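Local coordinates for protein alanine racemase (Corynebacterium glutamicum, PDB 2DY3) that binds pyridoxal-5'-phosphate in the barrel domain of a two-domain, two-chain enzyme of the alanine racemase family, at residues 156-161 and 212-217; 175-180 and 194-199; 200-203 and 208-211. All coordinates share one frame; numbering follows the deposited sequence.

Contact 1 of 3, residues 156-161 and 212-217; sequences FTHLAC and MVRPGL. With PLP (pyridoxal-5'-phosphate), chain F.
His-158 and Arg-214 meet beside the pyridine ring of pyridoxal-5'-phosphate, in the TIM-barrel domain of the alanine racemase fold. Arg-214 follows strand 212-213, and His-158 lies in the loop after strand 150-156. Their CA atoms are 9.7 Å apart, so the extended arginine chain has to bridge the gap, and it contributes most of the buried surface. CG of Arg-214 sits between the backbone N and the carbonyl carbon (chi1 54°), and the chain then runs straight as far as NE, carrying the guanidinium across to the other segment. This is the tight part. Arg-214 NH2 reaches 3.2 Å from His-158 ND1, approaching near the plane of the imidazole, and the two flat groups are turned 63° apart. Pyridoxal-5'-phosphate comes over a face of each group: N1 lies above the guanidinium, 2.9 Å from Arg-214 NH1, and C2 lies above the imidazole, 3.5 Å from His-158 CE1. On the barrel-strand side, Phe-156 CD2 approaches Arg-214 NE to 4.0 Å, with ring and guanidinium nearly perpendicular. Further along the loop the contact loosens. Water 1 donates to Leu-159 O and accepts a weak bond from Arg-214 NH1, and beyond it the exposed, poorly ordered Cys-161 gives its backbone O to Arg-301 of the second subunit. At the far end of 212-217, backbone amides take the phosphate: Gly-216 N donates to O3P, and Leu-217 N donates to O1P at 2.9 Å with an N-H...O angle of 166°.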
loop_
_atom_site.group_PDB
_atom_site.type_symbol
_atom_site.label_atom_id
_atom_site.label_comp_id
_atom_site.label_asym_id
_atom_site.label_seq_id
_atom_site.Cartn_x
_atom_site.Cartn_y
_atom_site.Cartn_z
ATOM N N PHE B 156 18.231 24.195 2.712
ATOM C CA PHE B 156 16.826 24.126 3.050
ATOM C C PHE B 156 16.667 23.364 4.349
ATOM O O PHE B 156 17.564 22.636 4.767
ATOM C CB PHE B 156 16.047 23.401 1.943
ATOM C CG PHE B 156 16.372 21.935 1.834
ATOM C CD1 PHE B 156 17.606 21.514 1.369
ATOM C CD2 PHE B 156 15.445 20.979 2.210
ATOM C CE1 PHE B 156 17.906 20.162 1.280
ATOM C CE2 PHE B 156 15.739 19.632 2.127
ATOM C CZ PHE B 156 16.972 19.222 1.660
ATOM N N THR B 157 15.529 23.557 4.995
ATOM C CA THR B 157 15.241 22.844 6.215
ATOM C C THR B 157 13.780 22.463 6.083
ATOM O O THR B 157 13.033 23.064 5.309
ATOM C CB THR B 157 15.470 23.710 7.473
ATOM O OG1 THR B 157 15.633 22.851 8.611
ATOM C CG2 THR B 157 14.289 24.645 7.711
ATOM N N HIS B 158 13.370 21.441 6.806
ATOM C CA HIS B 158 11.997 21.022 6.706
ATOM C C HIS B 158 11.292 21.419 7.980
ATOM O O HIS B 158 11.492 20.809 9.026
ATOM C CB HIS B 158 11.936 19.511 6.496
ATOM C CG HIS B 158 10.567 18.994 6.178
ATOM N ND1 HIS B 158 9.730 19.604 5.268
ATOM C CD2 HIS B 158 9.904 17.900 6.623
ATOM C CE1 HIS B 158 8.611 18.908 5.167
ATOM N NE2 HIS B 158 8.692 17.868 5.977
ATOM N N LEU B 159 10.509 22.485 7.916
ATOM C CA LEU B 159 9.781 22.872 9.104
ATOM C C LEU B 159 8.966 21.652 9.436
ATOM O O LEU B 159 7.934 21.443 8.803
ATOM C CB LEU B 159 8.792 23.998 8.826
ATOM C CG LEU B 159 9.330 25.411 8.751
ATOM C CD1 LEU B 159 10.216 25.592 9.958
ATOM C CD2 LEU B 159 10.101 25.647 7.471
ATOM N N ALA B 160 9.414 20.826 10.382
ATOM C CA ALA B 160 8.617 19.657 10.775
ATOM C C ALA B 160 7.277 20.344 10.923
ATOM O O ALA B 160 7.264 21.544 11.192
ATOM C CB ALA B 160 9.075 19.121 12.137
ATOM N N CYS B 161 6.159 19.641 10.770
ATOM C CA CYS B 161 4.891 20.343 10.901
ATOM C C CYS B 161 4.408 20.724 12.274
ATOM O O CYS B 161 3.730 19.966 12.968
ATOM C CB CYS B 161 3.773 19.626 10.169
ATOM S SG CYS B 161 3.536 20.466 8.611
ATOM N N MET B 212 12.469 30.087 -2.865
ATOM C CA MET B 212 11.684 28.968 -3.360
ATOM C C MET B 212 10.837 28.348 -2.256
ATOM O O MET B 212 11.225 28.352 -1.089
ATOM C CB MET B 212 12.630 27.914 -3.955
ATOM C CG MET B 212 11.961 26.731 -4.670
ATOM S SD MET B 212 13.190 25.603 -5.417
ATOM C CE MET B 212 13.154 26.124 -7.104
ATOM N N VAL B 213 9.672 27.836 -2.642
ATOM C CA VAL B 213 8.760 27.176 -1.718
ATOM C C VAL B 213 8.561 25.767 -2.279
ATOM O O VAL B 213 8.621 25.569 -3.492
ATOM C CB VAL B 213 7.399 27.916 -1.639
ATOM C CG1 VAL B 213 7.620 29.355 -1.184
ATOM C CG2 VAL B 213 6.704 27.894 -2.995
ATOM N N ARG B 214 8.340 24.785 -1.410
ATOM C CA ARG B 214 8.160 23.418 -1.882
ATOM C C ARG B 214 6.959 22.707 -1.303
ATOM O O ARG B 214 7.087 21.845 -0.435
ATOM C CB ARG B 214 9.418 22.581 -1.621
ATOM C CG ARG B 214 9.907 22.579 -0.196
ATOM C CD ARG B 214 10.924 21.461 0.025
ATOM N NE ARG B 214 11.560 21.528 1.342
ATOM C CZ ARG B 214 10.910 21.681 2.494
ATOM N NH1 ARG B 214 9.588 21.797 2.521
ATOM N NH2 ARG B 214 11.581 21.689 3.634
ATOM N N PRO B 215 5.764 23.058 -1.786
ATOM C CA PRO B 215 4.559 22.411 -1.280
ATOM C C PRO B 215 4.279 21.113 -2.026
ATOM O O PRO B 215 4.626 20.965 -3.202
ATOM C CB PRO B 215 3.482 23.463 -1.519
ATOM C CG PRO B 215 3.929 24.106 -2.794
ATOM C CD PRO B 215 5.434 24.219 -2.635
ATOM N N GLY B 216 3.672 20.167 -1.324
ATOM C CA GLY B 216 3.321 18.910 -1.948
ATOM C C GLY B 216 1.811 18.763 -1.903
ATOM O O GLY B 216 1.119 18.894 -2.917
ATOM N N LEU B 217 1.317 18.509 -0.696
ATOM C CA LEU B 217 -0.100 18.309 -0.410
ATOM C C LEU B 217 -1.065 19.211 -1.193
ATOM O O LEU B 217 -2.040 18.727 -1.762
ATOM C CB LEU B 217 -0.313 18.478 1.098
ATOM C CG LEU B 217 -1.555 17.931 1.807
ATOM C CD1 LEU B 217 -2.700 18.808 1.484
ATOM C CD2 LEU B 217 -1.839 16.486 1.416
HETATM N N1 PLP F . 9.710 18.999 1.785
HETATM C C2 PLP F . 10.209 17.785 2.266
HETATM C C2A PLP F . 11.672 17.686 2.665
HETATM C C3 PLP F . 9.330 16.681 2.376
HETATM O O3 PLP F . 9.799 15.475 2.855
HETATM C C4 PLP F . 7.962 16.824 1.988
HETATM C C4A PLP F . 6.944 15.661 2.119
HETATM C C5 PLP F . 7.499 18.101 1.513
HETATM C C6 PLP F . 8.384 19.162 1.417
HETATM C C5A PLP F . 6.076 18.349 1.113
HETATM O O4P PLP F . 5.282 18.687 2.242
HETATM P P PLP F . 3.695 19.024 2.228
HETATM O O1P PLP F . 2.987 17.921 1.589
HETATM O O2P PLP F . 3.405 19.144 3.657
HETATM O O3P PLP F . 3.620 20.285 1.457
HETATM O O HOH W 1 8.919 22.555 5.857
#

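Contact 2 of 3, residues 175-180 and 194-199. With PLP (pyridoxal-5'-phosphate), chain F.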
loop_
_atom_site.group_PDB
_atom_site.type_symbol
_atom_site.label_atom_id
_atom_site.label_comp_id
_atom_site.label_asym_id
_atom_site.label_seq_id
_atom_site.Cartn_x
_atom_site.Cartn_y
_atom_site.Cartn_z
ATOM N N ILE B 175 15.228 30.753 12.940
ATOM C CA ILE B 175 16.365 31.445 13.537
ATOM C C ILE B 175 17.634 30.613 13.333
ATOM O O ILE B 175 18.649 31.125 12.884
ATOM C CB ILE B 175 16.163 31.682 15.049
ATOM C CG1 ILE B 175 15.084 32.741 15.273
ATOM C CG2 ILE B 175 17.466 32.129 15.681
ATOM C CD1 ILE B 175 14.788 33.015 16.736
ATOM N N ALA B 176 17.562 29.325 13.660
ATOM C CA ALA B 176 18.704 28.430 13.503
ATOM C C ALA B 176 19.112 28.294 12.034
ATOM O O ALA B 176 20.295 28.222 11.715
ATOM C CB ALA B 176 18.372 27.065 14.084
ATOM N N PHE B 177 18.128 28.260 11.144
ATOM C CA PHE B 177 18.390 28.137 9.714
ATOM C C PHE B 177 19.147 29.358 9.199
ATOM O O PHE B 177 20.087 29.229 8.421
ATOM C CB PHE B 177 17.067 27.982 8.950
ATOM C CG PHE B 177 17.231 27.783 7.462
ATOM C CD1 PHE B 177 17.832 26.640 6.956
ATOM C CD2 PHE B 177 16.747 28.730 6.566
ATOM C CE1 PHE B 177 17.944 26.438 5.585
ATOM C CE2 PHE B 177 16.855 28.534 5.201
ATOM C CZ PHE B 177 17.454 27.383 4.709
ATOM N N ARG B 178 18.732 30.544 9.631
ATOM C CA ARG B 178 19.384 31.774 9.199
ATOM C C ARG B 178 20.801 31.872 9.747
ATOM O O ARG B 178 21.665 32.515 9.157
ATOM C CB ARG B 178 18.556 32.981 9.632
ATOM C CG ARG B 178 17.256 33.092 8.853
ATOM C CD ARG B 178 16.340 34.183 9.376
ATOM N NE ARG B 178 15.155 34.291 8.529
ATOM C CZ ARG B 178 14.104 35.053 8.803
ATOM N NH1 ARG B 178 14.082 35.784 9.911
ATOM N NH2 ARG B 178 13.075 35.085 7.967
ATOM N N ARG B 179 21.033 31.225 10.881
ATOM C CA ARG B 179 22.348 31.215 11.496
ATOM C C ARG B 179 23.258 30.370 10.607
ATOM O O ARG B 179 24.421 30.708 10.374
ATOM C CB ARG B 179 22.236 30.620 12.903
ATOM C CG ARG B 179 23.525 30.553 13.687
ATOM C CD ARG B 179 23.224 30.463 15.181
ATOM N NE ARG B 179 22.430 29.288 15.528
ATOM C CZ ARG B 179 21.378 29.312 16.341
ATOM N NH1 ARG B 179 20.988 30.453 16.896
ATOM N NH2 ARG B 179 20.710 28.195 16.601
ATOM N N ALA B 180 22.706 29.274 10.095
ATOM C CA ALA B 180 23.445 28.374 9.220
ATOM C C ALA B 180 23.756 29.045 7.881
ATOM O O ALA B 180 24.877 28.956 7.376
ATOM C CB ALA B 180 22.635 27.097 8.991
ATOM N N ASN B 194 17.266 29.213 -1.528
ATOM C CA ASN B 194 16.960 28.512 -0.295
ATOM C C ASN B 194 15.456 28.342 -0.142
ATOM O O ASN B 194 14.674 29.094 -0.723
ATOM C CB ASN B 194 17.534 29.283 0.896
ATOM C CG ASN B 194 19.016 29.596 0.734
ATOM O OD1 ASN B 194 19.839 28.693 0.575
ATOM N ND2 ASN B 194 19.363 30.886 0.774
ATOM N N HIS B 195 15.060 27.343 0.640
ATOM C CA HIS B 195 13.649 27.063 0.869
ATOM C C HIS B 195 13.373 26.330 2.176
ATOM O O HIS B 195 14.198 25.563 2.657
ATOM C CB HIS B 195 13.078 26.273 -0.311
ATOM C CG HIS B 195 13.974 25.186 -0.818
ATOM N ND1 HIS B 195 13.776 23.855 -0.517
ATOM C CD2 HIS B 195 15.042 25.226 -1.651
ATOM C CE1 HIS B 195 14.676 23.121 -1.147
ATOM N NE2 HIS B 195 15.456 23.930 -1.844
ATOM N N VAL B 196 12.203 26.591 2.749
ATOM C CA VAL B 196 11.792 25.966 4.000
ATOM C C VAL B 196 10.298 25.647 4.008
ATOM O O VAL B 196 9.851 24.775 4.739
ATOM C CB VAL B 196 12.076 26.892 5.209
ATOM C CG1 VAL B 196 13.561 27.230 5.284
ATOM C CG2 VAL B 196 11.243 28.169 5.096
ATOM N N CYS B 197 9.535 26.344 3.174
ATOM C CA CYS B 197 8.083 26.186 3.127
ATOM C C CYS B 197 7.432 24.957 2.491
ATOM O O CYS B 197 7.556 24.715 1.292
ATOM C CB CYS B 197 7.456 27.439 2.499
ATOM S SG CYS B 197 7.405 28.875 3.604
ATOM N N ASN B 198 6.727 24.192 3.319
ATOM C CA ASN B 198 5.976 23.029 2.855
ATOM C C ASN B 198 4.557 23.605 2.735
ATOM O O ASN B 198 4.373 24.793 2.983
ATOM C CB ASN B 198 6.041 21.900 3.891
ATOM C CG ASN B 198 5.511 22.318 5.248
ATOM O OD1 ASN B 198 5.330 23.505 5.523
ATOM N ND2 ASN B 198 5.270 21.339 6.110
ATOM N N SER B 199 3.564 22.801 2.370
ATOM C CA SER B 199 2.204 23.325 2.212
ATOM C C SER B 199 1.641 24.166 3.363
ATOM O O SER B 199 1.165 25.281 3.146
ATOM C CB SER B 199 1.223 22.188 1.897
ATOM O OG SER B 199 1.418 21.700 0.583
HETATM N N1 PLP F . 9.710 18.999 1.785
HETATM C C2 PLP F . 10.209 17.785 2.266
HETATM C C2A PLP F . 11.672 17.686 2.665
HETATM C C3 PLP F . 9.330 16.681 2.376
HETATM O O3 PLP F . 9.799 15.475 2.855
HETATM C C4 PLP F . 7.962 16.824 1.988
HETATM C C4A PLP F . 6.944 15.661 2.119
HETATM C C5 PLP F . 7.499 18.101 1.513
HETATM C C6 PLP F . 8.384 19.162 1.417
HETATM C C5A PLP F . 6.076 18.349 1.113
HETATM O O4P PLP F . 5.282 18.687 2.242
HETATM P P PLP F . 3.695 19.024 2.228
HETATM O O1P PLP F . 2.987 17.921 1.589
HETATM O O2P PLP F . 3.405 19.144 3.657
HETATM O O3P PLP F . 3.620 20.285 1.457
#
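The segment that ends at the phosphate of the pyridoxal-5'-phosphate pocket, 194-199, is packed toward its far end by Phe-177 of helix 169-186, which meets Val-196. The interaction is a CH-pi contact: Val-196 CG1 stands 3.9 Å from the centroid of the Phe-177 ring and 25° off its normal. The methyl is displaced toward the rim, so its nearest ring atom is Phe-177 CE2, at 3.5 Å. CG of Phe-177 lies opposite the backbone N (chi1 -177°), which carries the ring away from the helix and onto the loop. Asn-194 touches the same ring at its edge, with CB 4.3 Å from Phe-177 CZ, while its amide turns elsewhere and OD1 accepts from Met-155 N. Three residues beyond Val-196 the loop reaches pyridoxal-5'-phosphate. Ser-199 grips one phosphate oxygen twice, its N donating to O3P at 2.7 Å with an angle of 158° and its OG donating to O3P at 2.8 Å. Asn-198 is the N-cap of helix 199-202 and accepts from Ala-201 N through OD1. The Ser-199 amide directs the start of the helix at the phosphate, and the helix dipole would be expected to favour the negative charge. The loop runs between the outermost strands of the parallel sheet: Asn-194 bonds to strand 150-156, Cys-197 O accepts from Arg-214 N just after strand 212-213, and helix 169-186 covers it through Phe-177, which also packs on Met-155.

Contact 3 of 3, residues 200-203 and 208-211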
loop_
_atom_site.group_PDB
_atom_site.type_symbol
_atom_site.label_atom_id
_atom_site.label_comp_id
_atom_site.label_asym_id
_atom_site.label_seq_id
_atom_site.Cartn_x
_atom_site.Cartn_y
_atom_site.Cartn_z
ATOM N N PRO B 200 1.676 23.647 4.598
ATOM C CA PRO B 200 1.145 24.421 5.725
ATOM C C PRO B 200 1.800 25.789 5.905
ATOM O O PRO B 200 1.107 26.797 6.026
ATOM C CB PRO B 200 1.358 23.489 6.919
ATOM C CG PRO B 200 2.513 22.652 6.502
ATOM C CD PRO B 200 2.215 22.359 5.058
ATOM N N ALA B 201 3.128 25.825 5.911
ATOM C CA ALA B 201 3.854 27.079 6.067
ATOM C C ALA B 201 3.607 28.016 4.882
ATOM O O ALA B 201 3.358 29.207 5.066
ATOM C CB ALA B 201 5.349 26.804 6.215
ATOM N N PHE B 202 3.673 27.469 3.671
ATOM C CA PHE B 202 3.461 28.245 2.451
ATOM C C PHE B 202 2.102 28.931 2.420
ATOM O O PHE B 202 1.993 30.093 2.036
ATOM C CB PHE B 202 3.593 27.338 1.223
ATOM C CG PHE B 202 3.288 28.026 -0.083
ATOM C CD1 PHE B 202 3.998 29.150 -0.477
ATOM C CD2 PHE B 202 2.311 27.526 -0.931
ATOM C CE1 PHE B 202 3.738 29.765 -1.696
ATOM C CE2 PHE B 202 2.045 28.131 -2.149
ATOM C CZ PHE B 202 2.761 29.253 -2.533
ATOM N N LEU B 203 1.064 28.207 2.818
ATOM C CA LEU B 203 -0.284 28.757 2.810
ATOM C C LEU B 203 -0.585 29.658 4.004
ATOM O O LEU B 203 -1.738 30.029 4.211
ATOM C CB LEU B 203 -1.319 27.625 2.762
ATOM C CG LEU B 203 -1.343 26.702 1.536
ATOM C CD1 LEU B 203 -2.428 25.648 1.718
ATOM C CD2 LEU B 203 -1.600 27.512 0.270
ATOM N N LEU B 208 8.097 33.670 4.739
ATOM C CA LEU B 208 9.097 32.609 4.673
ATOM C C LEU B 208 9.287 32.026 3.278
ATOM O O LEU B 208 9.898 30.971 3.123
ATOM C CB LEU B 208 8.733 31.485 5.650
ATOM C CG LEU B 208 8.564 31.892 7.116
ATOM C CD1 LEU B 208 8.134 30.688 7.946
ATOM C CD2 LEU B 208 9.871 32.467 7.633
ATOM N N HIS B 209 8.772 32.704 2.261
ATOM C CA HIS B 209 8.909 32.203 0.894
ATOM C C HIS B 209 10.355 32.084 0.419
ATOM O O HIS B 209 10.687 31.181 -0.349
ATOM C CB HIS B 209 8.139 33.091 -0.081
ATOM C CG HIS B 209 6.652 32.945 0.017
ATOM N ND1 HIS B 209 6.049 32.058 0.882
ATOM C CD2 HIS B 209 5.649 33.561 -0.654
ATOM C CE1 HIS B 209 4.737 32.132 0.739
ATOM N NE2 HIS B 209 4.469 33.036 -0.186
ATOM N N MET B 210 11.214 32.994 0.869
ATOM C CA MET B 210 12.612 32.970 0.462
ATOM C C MET B 210 12.671 32.936 -1.059
ATOM O O MET B 210 11.850 33.566 -1.715
ATOM C CB MET B 210 13.307 31.747 1.062
ATOM C CG MET B 210 13.184 31.693 2.568
ATOM S SD MET B 210 14.223 30.451 3.322
ATOM C CE MET B 210 15.781 31.334 3.385
ATOM N N GLU B 211 13.621 32.206 -1.632
ATOM C CA GLU B 211 13.721 32.151 -3.092
ATOM C C GLU B 211 12.873 31.039 -3.697
ATOM O O GLU B 211 12.589 31.038 -4.898
ATOM C CB GLU B 211 15.172 31.947 -3.539
ATOM C CG GLU B 211 16.143 33.075 -3.201
ATOM C CD GLU B 211 16.607 33.036 -1.757
ATOM O OE1 GLU B 211 16.508 31.961 -1.125
ATOM O OE2 GLU B 211 17.088 34.077 -1.261
#
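Glu-211 OE1 accepts a hydrogen bond from Asn-194 N, tying down the end of the turn in which His-209 meets Phe-202. That turn joins helix 199-202 to strand 212-213 in the TIM-barrel domain, and Met-210, with positive phi (53°), bends the chain just after His-209. Between 200-203 and 208-211 the direct touch is made by two rings. Their centroids are 5.0 Å apart and their planes are inclined at 42°, an oblique pair that is neither stacked nor edge-to-face. The imidazole presents its CE1 corner to the benzene ring, 3.3 Å from Phe-202 CD1 and 3.5 Å from Phe-202 CE1. From the helix, the carbonyl O of Phe-202 lies in the imidazole plane, 3.7 Å from His-209 CE1. Both side chains leave their backbones at an angle to the line between the segments and bend in at their ends. Other residues also pack on Phe-202: Val-213 CG1 lies 3.7 Å from Phe-202 CD1, and Leu-20 and Met-23 of helix 10-24 touch the side chain as well. The buried phenylalanine therefore joins helix, turn and strand, while the partly exposed histidine meets it obliquely. The chemistry between the two segments is thus a van der Waals touch of two rings, without a polar bond from one to the other; the hydrogen bond of Glu-211 to Asn-194 lies elsewhere.

Overall arrangement
All three contacts lie in the barrel domain, with centres 8 to 9 Å apart, and contacts 2 and 3 are nested within the loop that contact 1 closes. Contacts 1 and 2 are buried, contact 3 only partly. Contact 1 is nearest the chain centre, about 11 Å between centres, and is polar, built round a guanidinium and an imidazole. Contacts 2 and 3, about 19 and 16 Å out by the same measure, rely on apolar and aromatic packing. Contact 2 joins helix 169-186 to the loop before helix 199-202; contact 3 joins that helix to the loop before strand 212-213, which contact 1 also uses. Contacts 1 and 2 both hold pyridoxal-5'-phosphate; contact 3 touches it through Pro-200.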